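Local coordinates for cytochrome c-552 (Thiobacillus ferrooxidans, PDB 1H1O), which carries electrons in the periplasm as a diheme, high-potential cytochrome c of the c4 type, at residues Ile144-Thr149 with Met173-Ala177; Tyr29-Arg34 with Gly138-Tyr143; Leu148-His152 with Ala165-Thr169. All blocks are in the same frame, centred on the assembly; numbering follows the deposited sequence.

Contact 1 of 3, residues Ile144-Thr149 with Met173-Ala177. With HEM (protoporphyrin IX containing Fe), chain C.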
loop_
_atom_site.group_PDB
_atom_site.type_symbol
_atom_site.label_atom_id
_atom_site.label_comp_id
_atom_site.label_asym_id
_atom_site.label_seq_id
_atom_site.Cartn_x
_atom_site.Cartn_y
_atom_site.Cartn_z
ATOM N N ILE A 144 2.621 4.554 2.923
ATOM C CA ILE A 144 1.721 4.033 3.943
ATOM C C ILE A 144 0.998 5.186 4.639
ATOM O O ILE A 144 -0.237 5.205 4.739
ATOM C CB ILE A 144 2.503 3.205 4.968
ATOM C CG1 ILE A 144 3.027 1.945 4.287
ATOM C CG2 ILE A 144 1.616 2.877 6.180
ATOM C CD1 ILE A 144 3.879 1.098 5.155
ATOM N N ILE A 145 1.776 6.157 5.101
ATOM C CA ILE A 145 1.222 7.329 5.773
ATOM C C ILE A 145 0.212 8.019 4.870
ATOM O O ILE A 145 -0.858 8.437 5.315
ATOM C CB ILE A 145 2.322 8.336 6.115
ATOM C CG1 ILE A 145 3.318 7.685 7.079
ATOM C CG2 ILE A 145 1.700 9.615 6.696
ATOM C CD1 ILE A 145 4.467 8.578 7.472
ATOM N N GLN A 146 0.550 8.129 3.594
ATOM C CA GLN A 146 -0.340 8.782 2.642
ATOM C C GLN A 146 -1.651 8.031 2.496
ATOM O O GLN A 146 -2.716 8.630 2.410
ATOM C CB GLN A 146 0.317 8.893 1.269
ATOM C CG GLN A 146 -0.576 9.589 0.250
ATOM C CD GLN A 146 -1.011 10.967 0.740
ATOM O OE1 GLN A 146 -2.070 11.126 1.366
ATOM N NE2 GLN A 146 -0.182 11.966 0.477
ATOM N N GLN A 147 -1.577 6.712 2.440
ATOM C CA GLN A 147 -2.798 5.948 2.296
ATOM C C GLN A 147 -3.622 5.997 3.591
ATOM O O GLN A 147 -4.833 6.086 3.546
ATOM C CB GLN A 147 -2.469 4.522 1.879
ATOM C CG GLN A 147 -1.681 4.485 0.570
ATOM C CD GLN A 147 -2.368 5.289 -0.512
ATOM O OE1 GLN A 147 -1.733 6.079 -1.230
ATOM N NE2 GLN A 147 -3.673 5.103 -0.634
ATOM N N LEU A 148 -2.965 5.965 4.743
ATOM C CA LEU A 148 -3.702 6.032 5.984
ATOM C C LEU A 148 -4.397 7.392 6.049
ATOM O O LEU A 148 -5.509 7.516 6.552
ATOM C CB LEU A 148 -2.759 5.820 7.170
ATOM C CG LEU A 148 -2.331 4.356 7.279
ATOM C CD1 LEU A 148 -1.345 4.188 8.429
ATOM C CD2 LEU A 148 -3.583 3.482 7.474
ATOM N N THR A 149 -3.741 8.411 5.512
ATOM C CA THR A 149 -4.316 9.746 5.495
ATOM C C THR A 149 -5.564 9.742 4.603
ATOM O O THR A 149 -6.610 10.286 4.969
ATOM C CB THR A 149 -3.299 10.749 4.958
ATOM O OG1 THR A 149 -2.130 10.700 5.781
ATOM C CG2 THR A 149 -3.867 12.173 4.978
ATOM N N MET A 173 0.151 6.802 12.557
ATOM C CA MET A 173 0.325 6.460 11.148
ATOM C C MET A 173 1.811 6.340 10.866
ATOM O O MET A 173 2.247 5.431 10.163
ATOM C CB MET A 173 -0.239 7.543 10.233
ATOM C CG MET A 173 -1.744 7.604 10.164
ATOM S SD MET A 173 -2.231 8.901 9.030
ATOM C CE MET A 173 -4.009 8.900 9.299
ATOM N N LYS A 174 2.582 7.267 11.424
ATOM C CA LYS A 174 4.032 7.279 11.242
ATOM C C LYS A 174 4.678 6.029 11.864
ATOM O O LYS A 174 5.591 5.434 11.292
ATOM C CB LYS A 174 4.621 8.543 11.868
ATOM C CG LYS A 174 4.200 9.838 11.181
ATOM C CD LYS A 174 4.834 11.037 11.872
ATOM C CE LYS A 174 4.586 12.329 11.109
ATOM N NZ LYS A 174 5.202 13.488 11.814
ATOM N N ASP A 175 4.195 5.634 13.035
ATOM C CA ASP A 175 4.737 4.457 13.685
ATOM C C ASP A 175 4.446 3.213 12.901
ATOM O O ASP A 175 5.360 2.469 12.569
ATOM C CB ASP A 175 4.202 4.359 15.097
ATOM C CG ASP A 175 4.691 5.495 15.927
ATOM O OD1 ASP A 175 5.574 6.177 15.374
ATOM O OD2 ASP A 175 4.230 5.716 17.071
ATOM N N VAL A 176 3.185 2.990 12.571
ATOM C CA VAL A 176 2.864 1.808 11.801
ATOM C C VAL A 176 3.634 1.848 10.477
ATOM O O VAL A 176 4.127 0.825 10.022
ATOM C CB VAL A 176 1.358 1.705 11.552
ATOM C CG1 VAL A 176 1.037 0.403 10.843
ATOM C CG2 VAL A 176 0.634 1.750 12.881
ATOM N N ALA A 177 3.761 3.029 9.875
ATOM C CA ALA A 177 4.497 3.146 8.620
ATOM C C ALA A 177 5.972 2.794 8.825
ATOM O O ALA A 177 6.548 2.017 8.055
ATOM C CB ALA A 177 4.371 4.569 8.046
HETATM C CHA HEM C . -5.234 -1.554 2.849
HETATM C CHB HEM C . -3.061 -0.037 6.836
HETATM C CHC HEM C . -6.072 -2.765 9.425
HETATM C CHD HEM C . -8.180 -4.299 5.448
HETATM C C1A HEM C . -4.362 -0.888 3.710
HETATM C C2A HEM C . -3.335 0.044 3.297
HETATM C C3A HEM C . -2.706 0.475 4.410
HETATM C C4A HEM C . -3.377 -0.205 5.516
HETATM C CMA HEM C . -1.571 1.445 4.556
HETATM C CAA HEM C . -3.069 0.431 1.884
HETATM C CBA HEM C . -2.141 -0.531 1.156
HETATM C CGA HEM C . -1.733 -0.097 -0.097
HETATM O O1A HEM C . -0.834 -0.804 -0.639
HETATM O O2A HEM C . -2.205 0.886 -0.677
HETATM C C1B HEM C . -3.710 -0.658 7.885
HETATM C C2B HEM C . -3.375 -0.421 9.265
HETATM C C3B HEM C . -4.252 -1.169 9.985
HETATM C C4B HEM C . -5.074 -1.882 9.054
HETATM C CMB HEM C . -2.278 0.517 9.715
HETATM C CAB HEM C . -4.428 -1.287 11.458
HETATM C CBB HEM C . -4.590 0.084 12.186
HETATM C C1C HEM C . -6.895 -3.433 8.585
HETATM C C2C HEM C . -7.938 -4.341 8.996
HETATM C C3C HEM C . -8.531 -4.743 7.845
HETATM C C4C HEM C . -7.851 -4.119 6.771
HETATM C CMC HEM C . -8.229 -4.681 10.445
HETATM C CAC HEM C . -9.734 -5.685 7.621
HETATM C CBC HEM C . -10.995 -5.291 8.455
HETATM C C1D HEM C . -7.564 -3.691 4.372
HETATM C C2D HEM C . -7.966 -3.899 2.987
HETATM C C3D HEM C . -7.152 -3.126 2.267
HETATM C C4D HEM C . -6.233 -2.448 3.211
HETATM C CMD HEM C . -9.086 -4.796 2.552
HETATM C CAD HEM C . -7.115 -2.914 0.774
HETATM C CBD HEM C . -8.276 -1.908 0.350
HETATM C CGD HEM C . -8.560 -1.934 -1.036
HETATM O O1D HEM C . -9.142 -2.950 -1.560
HETATM O O2D HEM C . -8.251 -0.957 -1.768
HETATM N NA HEM C . -4.379 -1.032 5.053
HETATM N NB HEM C . -4.758 -1.555 7.762
HETATM N NC HEM C . -6.851 -3.313 7.206
HETATM N ND HEM C . -6.506 -2.806 4.482
HETATM FE FE HEM C . -5.618 -2.199 6.135
#
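This is an apolar helix-helix contact in the second cytochrome c domain. Helix 141-153 packs against helix 170-182 beside the heme of chain C. The axes of the two short segments approach to 9.0 Å, and their N-to-C directions differ by 137°, so the segments run roughly antiparallel but clearly inclined. Together the segments bury 371 Å².

At one end, the small A177 packs on I144 and I145: its CB is 3.7 Å from I144 CG2 and 3.4 Å from I145 CG1. One turn earlier, the extended M173 reaches across and has the most surface buried of any residue here (92 Å²). M173 CG lies 3.6 Å from L148 CB, and M173 CE lies 3.4 Å from L148 O. The sulfur, M173 SD, is 3.7 Å from T149 OG1, which is bonded back to I145 O at 2.6 Å. At the outer margin, I145 CD1 meets the aliphatic part of K174 at CG, 3.9 Å away.

I144, L148 and V176 face the porphyrin. L148 CD2 is 3.6 Å from heme CHB, I144 CG2 is 3.9 Å from CMA, and V176 CG1 is 3.5 Å from CMB. Helix 170-182 also meets helix 100-109, V176 on I106, consistent with the N- and C-terminal helix pair of class I cytochromes c. The present contact adds helix 141-153 to this core and closes one wall of the heme pocket.

Contact 2 of 3, residues Tyr29-Arg34 with Gly138-Tyr143. With HEM (protoporphyrin IX containing Fe), chain D.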
loop_
_atom_site.group_PDB
_atom_site.type_symbol
_atom_site.label_atom_id
_atom_site.label_comp_id
_atom_site.label_asym_id
_atom_site.label_seq_id
_atom_site.Cartn_x
_atom_site.Cartn_y
_atom_site.Cartn_z
ATOM N N TYR A 29 9.096 8.234 -6.076
ATOM C CA TYR A 29 8.886 9.035 -4.872
ATOM C C TYR A 29 8.216 8.229 -3.752
ATOM O O TYR A 29 7.571 7.223 -3.998
ATOM C CB TYR A 29 8.000 10.249 -5.159
ATOM C CG TYR A 29 8.112 10.864 -6.540
ATOM C CD1 TYR A 29 7.379 10.357 -7.607
ATOM C CD2 TYR A 29 8.881 12.006 -6.757
ATOM C CE1 TYR A 29 7.396 10.974 -8.851
ATOM C CE2 TYR A 29 8.908 12.632 -8.005
ATOM C CZ TYR A 29 8.159 12.111 -9.045
ATOM O OH TYR A 29 8.156 12.737 -10.276
ATOM N N PRO A 30 8.372 8.668 -2.498
ATOM C CA PRO A 30 7.755 7.958 -1.367
ATOM C C PRO A 30 6.260 7.640 -1.589
ATOM O O PRO A 30 5.761 6.609 -1.118
ATOM C CB PRO A 30 7.974 8.916 -0.212
ATOM C CG PRO A 30 9.305 9.537 -0.562
ATOM C CD PRO A 30 9.167 9.816 -2.032
ATOM N N ILE A 31 5.558 8.504 -2.320
ATOM C CA ILE A 31 4.136 8.296 -2.579
ATOM C C ILE A 31 3.832 7.275 -3.665
ATOM O O ILE A 31 2.670 6.978 -3.921
ATOM C CB ILE A 31 3.446 9.589 -2.979
ATOM C CG1 ILE A 31 4.262 10.272 -4.081
ATOM C CG2 ILE A 31 3.237 10.450 -1.758
ATOM C CD1 ILE A 31 3.570 11.425 -4.755
ATOM N N VAL A 32 4.860 6.769 -4.335
ATOM C CA VAL A 32 4.641 5.749 -5.354
ATOM C C VAL A 32 4.963 4.463 -4.629
ATOM O O VAL A 32 6.093 4.229 -4.222
ATOM C CB VAL A 32 5.569 5.885 -6.564
ATOM C CG1 VAL A 32 5.296 4.743 -7.534
ATOM C CG2 VAL A 32 5.323 7.211 -7.267
ATOM N N PRO A 33 3.959 3.609 -4.449
ATOM C CA PRO A 33 4.179 2.351 -3.744
ATOM C C PRO A 33 4.954 1.339 -4.537
ATOM O O PRO A 33 4.901 1.311 -5.776
ATOM C CB PRO A 33 2.768 1.874 -3.463
ATOM C CG PRO A 33 2.065 2.263 -4.726
ATOM C CD PRO A 33 2.596 3.673 -4.994
ATOM N N ARG A 34 5.686 0.513 -3.803
ATOM C CA ARG A 34 6.432 -0.571 -4.401
ATOM C C ARG A 34 5.338 -1.567 -4.759
ATOM O O ARG A 34 4.307 -1.627 -4.090
ATOM C CB ARG A 34 7.411 -1.146 -3.378
ATOM C CG ARG A 34 8.467 -0.117 -2.994
ATOM C CD ARG A 34 9.409 -0.614 -1.931
ATOM N NE ARG A 34 10.384 0.422 -1.611
ATOM C CZ ARG A 34 10.642 0.848 -0.381
ATOM N NH1 ARG A 34 9.985 0.324 0.650
ATOM N NH2 ARG A 34 11.562 1.781 -0.179
ATOM N N GLY A 138 7.366 -3.893 3.868
ATOM C CA GLY A 138 8.287 -3.467 2.833
ATOM C C GLY A 138 7.780 -2.301 2.008
ATOM O O GLY A 138 8.506 -1.764 1.176
ATOM N N GLN A 139 6.531 -1.917 2.226
ATOM C CA GLN A 139 5.958 -0.800 1.501
ATOM C C GLN A 139 6.676 0.472 1.944
ATOM O O GLN A 139 7.245 0.529 3.040
ATOM C CB GLN A 139 4.464 -0.692 1.788
ATOM C CG GLN A 139 3.734 0.323 0.915
ATOM C CD GLN A 139 4.122 0.189 -0.548
ATOM O OE1 GLN A 139 5.147 0.725 -0.984
ATOM N NE2 GLN A 139 3.319 -0.543 -1.309
ATOM N N ARG A 140 6.670 1.481 1.080
ATOM C CA ARG A 140 7.328 2.751 1.383
ATOM C C ARG A 140 6.638 3.454 2.541
ATOM O O ARG A 140 5.415 3.412 2.687
ATOM C CB ARG A 140 7.340 3.661 0.150
ATOM C CG ARG A 140 7.877 2.981 -1.102
ATOM C CD ARG A 140 8.556 3.970 -2.033
ATOM N NE ARG A 140 9.531 4.780 -1.300
ATOM C CZ ARG A 140 10.338 5.675 -1.864
ATOM N NH1 ARG A 140 10.287 5.876 -3.179
ATOM N NH2 ARG A 140 11.186 6.370 -1.115
ATOM N N TYR A 141 7.451 4.102 3.356
ATOM C CA TYR A 141 7.005 4.817 4.538
ATOM C C TYR A 141 5.974 5.911 4.233
ATOM O O TYR A 141 4.865 5.931 4.792
ATOM C CB TYR A 141 8.243 5.405 5.195
ATOM C CG TYR A 141 7.993 6.303 6.360
ATOM C CD1 TYR A 141 7.583 5.788 7.587
ATOM C CD2 TYR A 141 8.206 7.666 6.250
ATOM C CE1 TYR A 141 7.394 6.624 8.685
ATOM C CE2 TYR A 141 8.022 8.510 7.335
ATOM C CZ TYR A 141 7.615 7.985 8.547
ATOM O OH TYR A 141 7.424 8.835 9.604
ATOM N N GLY A 142 6.350 6.827 3.343
ATOM C CA GLY A 142 5.457 7.904 2.989
ATOM C C GLY A 142 4.203 7.344 2.360
ATOM O O GLY A 142 3.111 7.832 2.627
ATOM N N TYR A 143 4.343 6.310 1.541
ATOM C CA TYR A 143 3.176 5.753 0.893
ATOM C C TYR A 143 2.153 5.253 1.894
ATOM O O TYR A 143 0.954 5.491 1.732
ATOM C CB TYR A 143 3.543 4.612 -0.034
ATOM C CG TYR A 143 2.332 4.069 -0.737
ATOM C CD1 TYR A 143 1.737 4.766 -1.793
ATOM C CD2 TYR A 143 1.740 2.880 -0.313
ATOM C CE1 TYR A 143 0.573 4.282 -2.409
ATOM C CE2 TYR A 143 0.587 2.391 -0.915
ATOM C CZ TYR A 143 0.009 3.088 -1.957
ATOM O OH TYR A 143 -1.120 2.581 -2.546
HETATM C CHA HEM D . -0.182 3.116 -7.321
HETATM C CHB HEM D . -0.056 -0.172 -10.817
HETATM C CHC HEM D . 2.121 3.027 -13.691
HETATM C CHD HEM D . 2.104 6.252 -10.198
HETATM C C1A HEM D . -0.350 1.917 -8.016
HETATM C C2A HEM D . -1.003 0.729 -7.506
HETATM C C3A HEM D . -0.962 -0.205 -8.497
HETATM C C4A HEM D . -0.284 0.434 -9.605
HETATM C CMA HEM D . -1.495 -1.616 -8.519
HETATM C CAA HEM D . -1.608 0.592 -6.129
HETATM C CBA HEM D . -0.638 -0.049 -5.111
HETATM C CGA HEM D . -1.145 -0.174 -3.796
HETATM O O1A HEM D . -0.288 -0.534 -2.913
HETATM O O2A HEM D . -2.330 0.050 -3.477
HETATM C C1B HEM D . 0.552 0.425 -11.904
HETATM C C2B HEM D . 0.724 -0.243 -13.172
HETATM C C3B HEM D . 1.313 0.665 -14.001
HETATM C C4B HEM D . 1.526 1.867 -13.212
HETATM C CMB HEM D . 0.280 -1.670 -13.441
HETATM C CAB HEM D . 1.690 0.532 -15.454
HETATM C CBB HEM D . 0.498 0.260 -16.413
HETATM C C1C HEM D . 2.322 4.180 -12.997
HETATM C C2C HEM D . 2.939 5.369 -13.534
HETATM C C3C HEM D . 2.915 6.277 -12.525
HETATM C C4C HEM D . 2.312 5.645 -11.407
HETATM C CMC HEM D . 3.453 5.469 -14.944
HETATM C CAC HEM D . 3.406 7.734 -12.506
HETATM C CBC HEM D . 2.763 8.625 -13.610
HETATM C C1D HEM D . 1.484 5.684 -9.095
HETATM C C2D HEM D . 1.258 6.397 -7.853
HETATM C C3D HEM D . 0.597 5.526 -7.068
HETATM C C4D HEM D . 0.450 4.275 -7.811
HETATM C CMD HEM D . 1.682 7.824 -7.600
HETATM C CAD HEM D . 0.049 5.724 -5.696
HETATM C CBD HEM D . -1.296 6.587 -5.947
HETATM C CGD HEM D . -2.286 6.528 -4.956
HETATM O O1D HEM D . -2.003 6.897 -3.801
HETATM O O2D HEM D . -3.465 6.154 -5.218
HETATM N NA HEM D . 0.082 1.725 -9.289
HETATM N NB HEM D . 1.044 1.716 -11.933
HETATM N NC HEM D . 1.945 4.369 -11.680
HETATM N ND HEM D . 0.993 4.405 -9.048
HETATM FE FE HEM D . 1.048 3.057 -10.478
#
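Three hydrogen bonds join the loop of the first heme domain to the loop that leads into helix 141-153 of the second. Two involve the side-chain amide of Q139 and the backbone of R34: R34 N donates to Q139 OE1 at 2.9 Å, and Q139 NE2 donates to R34 O at 3.1 Å. Q139 OE1 also accepts from R140 N at 2.7 Å. The third runs from R34 NH1 to G138 O at 2.6 Å.

R140 CG lies over one face of the R34 guanidinium, although the two charges are close, with R34 NH2 3.8 Å from R140 NE. D26 forms a salt bridge with R34 NE. R140 NH1 is hydrogen-bonded to T27.

Further out, Y29-V32 forms a type I turn. A CB on G142 would clash with P30 of this turn. P33 lies over the face of the Y143 ring in a CH-pi contact, and its CD is 3.3 Å from heme CAD of chain D. Y143 OH is hydrogen-bonded to a propionate of the other heme, that of chain C, and lies 3.0 Å from O2A of the chain D heme, so this side chain stands between the two hemes.

The loop 29-34 lies between helices 17-20 and 40-51, and P33 O accepts from H20, the predicted axial ligand. It meets the N-terminal end of helix 141-153, where R140 is the N-cap and Y141 packs against helix 170-182.

Contact 3 of 3, residues Leu148-His152 with Ala165-Thr169. With ZN (zinc ion), chain H; HEM (protoporphyrin IX containing Fe), chain C.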
loop_
_atom_site.group_PDB
_atom_site.type_symbol
_atom_site.label_atom_id
_atom_site.label_comp_id
_atom_site.label_asym_id
_atom_site.label_seq_id
_atom_site.Cartn_x
_atom_site.Cartn_y
_atom_site.Cartn_z
ATOM N N LEU A 148 -2.965 5.965 4.743
ATOM C CA LEU A 148 -3.702 6.032 5.984
ATOM C C LEU A 148 -4.397 7.392 6.049
ATOM O O LEU A 148 -5.509 7.516 6.552
ATOM C CB LEU A 148 -2.759 5.820 7.170
ATOM C CG LEU A 148 -2.331 4.356 7.279
ATOM C CD1 LEU A 148 -1.345 4.188 8.429
ATOM C CD2 LEU A 148 -3.583 3.482 7.474
ATOM N N THR A 149 -3.741 8.411 5.512
ATOM C CA THR A 149 -4.316 9.746 5.495
ATOM C C THR A 149 -5.564 9.742 4.603
ATOM O O THR A 149 -6.610 10.286 4.969
ATOM C CB THR A 149 -3.299 10.749 4.958
ATOM O OG1 THR A 149 -2.130 10.700 5.781
ATOM C CG2 THR A 149 -3.867 12.173 4.978
ATOM N N TYR A 150 -5.446 9.117 3.433
ATOM C CA TYR A 150 -6.556 9.032 2.478
ATOM C C TYR A 150 -7.730 8.236 3.064
ATOM O O TYR A 150 -8.893 8.550 2.822
ATOM C CB TYR A 150 -6.089 8.352 1.188
ATOM C CG TYR A 150 -5.226 9.187 0.256
ATOM C CD1 TYR A 150 -4.278 8.570 -0.554
ATOM C CD2 TYR A 150 -5.398 10.570 0.128
ATOM C CE1 TYR A 150 -3.525 9.284 -1.465
ATOM C CE2 TYR A 150 -4.640 11.310 -0.793
ATOM C CZ TYR A 150 -3.702 10.653 -1.589
ATOM O OH TYR A 150 -2.921 11.316 -2.515
ATOM N N PHE A 151 -7.413 7.187 3.810
ATOM C CA PHE A 151 -8.433 6.356 4.440
ATOM C C PHE A 151 -9.094 7.111 5.587
ATOM O O PHE A 151 -10.308 7.054 5.772
ATOM C CB PHE A 151 -7.813 5.068 4.986
ATOM C CG PHE A 151 -7.480 4.059 3.934
ATOM C CD1 PHE A 151 -8.431 3.674 2.997
ATOM C CD2 PHE A 151 -6.248 3.428 3.925
ATOM C CE1 PHE A 151 -8.157 2.663 2.071
ATOM C CE2 PHE A 151 -5.974 2.409 2.996
ATOM C CZ PHE A 151 -6.932 2.035 2.081
ATOM N N HIS A 152 -8.269 7.803 6.360
ATOM C CA HIS A 152 -8.740 8.581 7.489
ATOM C C HIS A 152 -9.563 9.735 6.941
ATOM O O HIS A 152 -10.585 10.106 7.502
ATOM C CB HIS A 152 -7.551 9.107 8.274
ATOM C CG HIS A 152 -7.933 9.826 9.525
ATOM N ND1 HIS A 152 -8.397 9.172 10.648
ATOM C CD2 HIS A 152 -7.955 11.146 9.819
ATOM C CE1 HIS A 152 -8.685 10.063 11.580
ATOM N NE2 HIS A 152 -8.425 11.266 11.101
ATOM N N ALA A 165 -9.204 3.277 9.833
ATOM C CA ALA A 165 -8.368 4.461 10.004
ATOM C C ALA A 165 -9.021 5.601 10.781
ATOM O O ALA A 165 -8.364 6.570 11.139
ATOM C CB ALA A 165 -7.911 4.958 8.642
ATOM N N LYS A 166 -10.311 5.464 11.054
ATOM C CA LYS A 166 -11.068 6.487 11.766
ATOM C C LYS A 166 -10.364 7.105 12.969
ATOM O O LYS A 166 -10.351 8.322 13.124
ATOM C CB LYS A 166 -12.413 5.908 12.218
ATOM C CG LYS A 166 -13.242 6.837 13.083
ATOM C CD LYS A 166 -14.366 6.080 13.795
ATOM C CE LYS A 166 -15.303 5.378 12.808
ATOM N NZ LYS A 166 -16.409 4.617 13.482
ATOM N N ASN A 167 -9.775 6.273 13.815
ATOM C CA ASN A 167 -9.118 6.765 15.013
ATOM C C ASN A 167 -7.604 6.859 14.978
ATOM O O ASN A 167 -6.994 7.266 15.956
ATOM C CB ASN A 167 -9.520 5.897 16.201
ATOM C CG ASN A 167 -11.004 5.795 16.345
ATOM O OD1 ASN A 167 -11.542 4.710 16.549
ATOM N ND2 ASN A 167 -11.682 6.921 16.234
ATOM N N ILE A 168 -6.987 6.492 13.870
ATOM C CA ILE A 168 -5.541 6.567 13.810
ATOM C C ILE A 168 -5.090 8.013 13.709
ATOM O O ILE A 168 -5.580 8.769 12.870
ATOM C CB ILE A 168 -4.988 5.786 12.606
ATOM C CG1 ILE A 168 -5.512 4.347 12.641
ATOM C CG2 ILE A 168 -3.457 5.779 12.647
ATOM C CD1 ILE A 168 -5.244 3.559 11.354
ATOM N N THR A 169 -4.168 8.401 14.580
ATOM C CA THR A 169 -3.635 9.758 14.547
ATOM C C THR A 169 -2.430 9.771 13.590
ATOM O O THR A 169 -1.887 8.716 13.223
ATOM C CB THR A 169 -3.118 10.206 15.921
ATOM O OG1 THR A 169 -2.005 9.374 16.277
ATOM C CG2 THR A 169 -4.210 10.095 17.002
HETATM ZN ZN ZN H . -9.167 13.315 11.824
HETATM C CHA HEM C . -5.234 -1.554 2.849
HETATM C CHB HEM C . -3.061 -0.037 6.836
HETATM C CHC HEM C . -6.072 -2.765 9.425
HETATM C CHD HEM C . -8.180 -4.299 5.448
HETATM C C1A HEM C . -4.362 -0.888 3.710
HETATM C C2A HEM C . -3.335 0.044 3.297
HETATM C C3A HEM C . -2.706 0.475 4.410
HETATM C C4A HEM C . -3.377 -0.205 5.516
HETATM C CMA HEM C . -1.571 1.445 4.556
HETATM C CAA HEM C . -3.069 0.431 1.884
HETATM C CBA HEM C . -2.141 -0.531 1.156
HETATM C CGA HEM C . -1.733 -0.097 -0.097
HETATM O O1A HEM C . -0.834 -0.804 -0.639
HETATM O O2A HEM C . -2.205 0.886 -0.677
HETATM C C1B HEM C . -3.710 -0.658 7.885
HETATM C C2B HEM C . -3.375 -0.421 9.265
HETATM C C3B HEM C . -4.252 -1.169 9.985
HETATM C C4B HEM C . -5.074 -1.882 9.054
HETATM C CMB HEM C . -2.278 0.517 9.715
HETATM C CAB HEM C . -4.428 -1.287 11.458
HETATM C CBB HEM C . -4.590 0.084 12.186
HETATM C C1C HEM C . -6.895 -3.433 8.585
HETATM C C2C HEM C . -7.938 -4.341 8.996
HETATM C C3C HEM C . -8.531 -4.743 7.845
HETATM C C4C HEM C . -7.851 -4.119 6.771
HETATM C CMC HEM C . -8.229 -4.681 10.445
HETATM C CAC HEM C . -9.734 -5.685 7.621
HETATM C CBC HEM C . -10.995 -5.291 8.455
HETATM C C1D HEM C . -7.564 -3.691 4.372
HETATM C C2D HEM C . -7.966 -3.899 2.987
HETATM C C3D HEM C . -7.152 -3.126 2.267
HETATM C C4D HEM C . -6.233 -2.448 3.211
HETATM C CMD HEM C . -9.086 -4.796 2.552
HETATM C CAD HEM C . -7.115 -2.914 0.774
HETATM C CBD HEM C . -8.276 -1.908 0.350
HETATM C CGD HEM C . -8.560 -1.934 -1.036
HETATM O O1D HEM C . -9.142 -2.950 -1.560
HETATM O O2D HEM C . -8.251 -0.957 -1.768
HETATM N NA HEM C . -4.379 -1.032 5.053
HETATM N NB HEM C . -4.758 -1.555 7.762
HETATM N NC HEM C . -6.851 -3.313 7.206
HETATM N ND HEM C . -6.506 -2.806 4.482
HETATM FE FE HEM C . -5.618 -2.199 6.135
#
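L148 opens the segment and points sideways to the loop. Its CD2 is 4.2 Å from I168 CD1. Both side chains also touch the heme of chain C, with L148 CD2 3.6 Å from CHB and I168 CD1 3.6 Å from CBB, so they line one pocket wall. F151 follows. F151 CB packs on A165 CB at 3.7 Å, while its ring turns its edge to the heme, CE2 being 3.6 Å from C2A.

H152 makes the polar link. H152 ND1 donates to A165 O at 2.6 Å. This carbonyl also accepts I168 N at 3.1 Å, which closes the type I turn A165-I168. I168 O sits over one face of the imidazole. The other ring nitrogen, H152 NE2, binds a zinc ion at 2.3 Å.

The turn connects helix 159-165 to helix 170-182, with T169 as N-cap of the latter. M161 covers L148 and F151 from helix 159-165, and M173 of helix 170-182 touches L148, H152 and I168.

Overall arrangement
All three contacts use helix 141-153. Contact 2 comes first on it, at its N-terminal end, followed by contact 1 and then contact 3. Contacts 1 and 3 share L148 and T149, and their centres are 8 Å apart. They lie within the second cytochrome c domain, touch the heme of chain C, and meet through M173 packing on I168 and H152. Contact 2 joins the two domains. Its centre is 10 Å from that of contact 1, and Y141 packs on K174 and A177 between them. Contacts 2 and 3 do not touch, with centres 17 Å apart. One helix thus connects the domain interface with the second heme pocket.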